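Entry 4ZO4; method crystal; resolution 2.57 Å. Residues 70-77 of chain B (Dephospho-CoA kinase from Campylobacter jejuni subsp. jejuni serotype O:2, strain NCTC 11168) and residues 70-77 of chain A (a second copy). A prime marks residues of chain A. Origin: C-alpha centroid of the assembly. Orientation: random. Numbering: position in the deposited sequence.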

# COMPACT_ATOMS: atom_id res chain seq x y z
N ASP B 70 -6.17 -25.06 -3.79
CA ASP B 70 -5.17 -25.52 -2.82
C ASP B 70 -4.57 -24.34 -2.02
O ASP B 70 -3.66 -23.65 -2.49
CB ASP B 70 -4.07 -26.33 -3.49
CG ASP B 70 -3.32 -27.22 -2.51
OD1 ASP B 70 -3.50 -27.07 -1.27
OD2 ASP B 70 -2.56 -28.08 -2.98
N ARG B 71 -5.10 -24.15 -0.82
CA ARG B 71 -4.75 -23.00 0.03
C ARG B 71 -3.39 -23.10 0.71
O ARG B 71 -2.89 -22.11 1.25
CB ARG B 71 -5.85 -22.75 1.08
CG ARG B 71 -7.15 -22.29 0.44
CD ARG B 71 -8.32 -22.41 1.38
NE ARG B 71 -8.35 -21.31 2.32
CZ ARG B 71 -8.65 -21.41 3.62
NH1 ARG B 71 -8.94 -22.58 4.17
NH2 ARG B 71 -8.65 -20.32 4.38
N LYS B 72 -2.78 -24.28 0.70
CA LYS B 72 -1.39 -24.41 1.10
C LYS B 72 -0.54 -23.81 -0.00
O LYS B 72 0.28 -22.93 0.24
CB LYS B 72 -0.99 -25.88 1.34
CG LYS B 72 0.28 -26.02 2.17
CD LYS B 72 0.62 -27.44 2.60
CE LYS B 72 1.84 -27.44 3.52
NZ LYS B 72 2.51 -28.77 3.65
N ILE B 73 -0.78 -24.27 -1.22
CA ILE B 73 0.01 -23.86 -2.36
C ILE B 73 -0.15 -22.38 -2.66
O ILE B 73 0.81 -21.73 -3.06
CB ILE B 73 -0.33 -24.71 -3.60
CG1 ILE B 73 0.12 -26.16 -3.32
CG2 ILE B 73 0.36 -24.16 -4.85
CD1 ILE B 73 0.05 -27.12 -4.48
N LEU B 74 -1.33 -21.84 -2.43
CA LEU B 74 -1.55 -20.42 -2.68
C LEU B 74 -0.83 -19.50 -1.67
O LEU B 74 -0.49 -18.33 -1.98
CB LEU B 74 -3.04 -20.15 -2.74
CG LEU B 74 -3.44 -18.73 -3.12
CD1 LEU B 74 -2.93 -18.34 -4.48
CD2 LEU B 74 -4.94 -18.63 -3.09
N GLY B 75 -0.60 -20.01 -0.46
CA GLY B 75 0.20 -19.30 0.54
C GLY B 75 1.68 -19.40 0.24
O GLY B 75 2.47 -18.52 0.59
N GLU B 76 2.08 -20.49 -0.38
CA GLU B 76 3.47 -20.65 -0.77
C GLU B 76 3.84 -19.69 -1.90
O GLU B 76 4.94 -19.14 -1.93
CB GLU B 76 3.74 -22.09 -1.22
CG GLU B 76 3.63 -23.16 -0.14
CD GLU B 76 3.88 -24.55 -0.72
OE1 GLU B 76 4.05 -24.66 -1.97
OE2 GLU B 76 3.92 -25.54 0.05
N ILE B 77 2.92 -19.49 -2.83
CA ILE B 77 3.13 -18.61 -3.97
C ILE B 77 3.14 -17.15 -3.55
O ILE B 77 3.78 -16.31 -4.18
CB ILE B 77 2.04 -18.80 -5.03
CG1 ILE B 77 2.13 -20.22 -5.62
CG2 ILE B 77 2.16 -17.73 -6.11
CD1 ILE B 77 0.98 -20.63 -6.53
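Chain A 70-77: DRKILGEI

The chain A segment repeats the conformation of its chain B counterpart: Asp70′ occupies the N-cap position and a helix follows, held by backbone bonds such as Leu74′ N to Asp70′ O (3.1 Å) and Ile77′ N to Ile73′ O (2.8 Å). In chain B, the Asp70 side chain also caps its helix through a weak bond from Lys72 N to Asp70 OD1 (3.5 Å). The two helices cross at 64° between their N-to-C directions, with axes 8.4 Å apart at closest approach.

Backbone proximity is greatest where the same residues meet, the CA atoms of Lys72 and Lys72′ lying 4.5 Å apart. Here the aliphatic part of Lys72′ packs on the chain B backbone, its CG 4.0 Å from Lys72 N and 4.3 Å from Arg71 C. Gly75 and Gly75′ also face the partner helix, without side chains to fill the space between.

Charge pairing links the helices in both directions. Arg71 NH1 forms a salt bridge with Glu76′ OE1 at 2.7 Å, the carboxylate oxygen lying over one face of the guanidinium. Reciprocally, Arg71′ NH2 forms a salt bridge with Glu76 OE2 at 2.5 Å. The symmetry is imperfect: Lys72 NZ approaches Arg71′ NH1 to 3.6 Å, a like-charge contact beside the second bridge. Together the segments bury 406 Å².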

# COMPACT_ATOMS: atom_id res chain seq x y z
N ASP A 70 2.85 -25.45 10.51
CA ASP A 70 1.75 -25.70 9.61
C ASP A 70 1.64 -24.48 8.70
O ASP A 70 1.15 -23.43 9.12
CB ASP A 70 0.45 -25.92 10.39
CG ASP A 70 -0.56 -26.79 9.65
OD1 ASP A 70 -0.57 -26.83 8.39
OD2 ASP A 70 -1.38 -27.44 10.34
N ARG A 71 2.15 -24.61 7.47
CA ARG A 71 2.23 -23.51 6.51
C ARG A 71 0.86 -23.14 5.93
O ARG A 71 0.67 -22.02 5.44
CB ARG A 71 3.23 -23.83 5.38
CG ARG A 71 4.66 -23.35 5.65
CD ARG A 71 5.74 -24.32 5.17
NE ARG A 71 5.90 -24.33 3.72
CZ ARG A 71 5.69 -25.38 2.91
NH1 ARG A 71 5.29 -26.56 3.39
NH2 ARG A 71 5.89 -25.26 1.61
N LYS A 72 -0.09 -24.06 5.99
CA LYS A 72 -1.45 -23.79 5.52
C LYS A 72 -2.13 -22.79 6.45
O LYS A 72 -2.64 -21.76 6.03
CB LYS A 72 -2.26 -25.08 5.43
CG LYS A 72 -3.54 -24.96 4.60
CD LYS A 72 -4.24 -26.30 4.40
CE LYS A 72 -5.67 -26.10 3.89
NZ LYS A 72 -6.43 -27.38 3.80
N ILE A 73 -2.13 -23.12 7.73
CA ILE A 73 -2.65 -22.26 8.77
C ILE A 73 -1.95 -20.89 8.78
O ILE A 73 -2.62 -19.85 8.78
CB ILE A 73 -2.56 -22.95 10.14
CG1 ILE A 73 -3.43 -24.21 10.15
CG2 ILE A 73 -3.02 -22.02 11.26
CD1 ILE A 73 -3.31 -25.05 11.41
N LEU A 74 -0.61 -20.88 8.77
CA LEU A 74 0.11 -19.60 8.85
C LEU A 74 -0.30 -18.69 7.71
O LEU A 74 -0.52 -17.48 7.94
CB LEU A 74 1.62 -19.80 8.80
CG LEU A 74 2.47 -18.53 8.78
CD1 LEU A 74 2.47 -17.86 10.14
CD2 LEU A 74 3.89 -18.86 8.37
N GLY A 75 -0.36 -19.23 6.49
CA GLY A 75 -0.89 -18.48 5.35
C GLY A 75 -2.35 -18.03 5.48
O GLY A 75 -2.73 -16.97 4.97
N GLU A 76 -3.19 -18.81 6.15
CA GLU A 76 -4.56 -18.36 6.40
C GLU A 76 -4.54 -17.19 7.35
O GLU A 76 -5.33 -16.26 7.20
CB GLU A 76 -5.43 -19.49 6.96
CG GLU A 76 -5.67 -20.59 5.91
CD GLU A 76 -6.46 -21.79 6.43
OE1 GLU A 76 -6.64 -22.74 5.63
OE2 GLU A 76 -6.89 -21.79 7.61
N ILE A 77 -3.64 -17.23 8.33
CA ILE A 77 -3.58 -16.17 9.32
C ILE A 77 -3.22 -14.85 8.63
O ILE A 77 -3.92 -13.85 8.78
CB ILE A 77 -2.56 -16.47 10.43
CG1 ILE A 77 -3.09 -17.52 11.38
CG2 ILE A 77 -2.22 -15.21 11.20
CD1 ILE A 77 -2.11 -17.87 12.47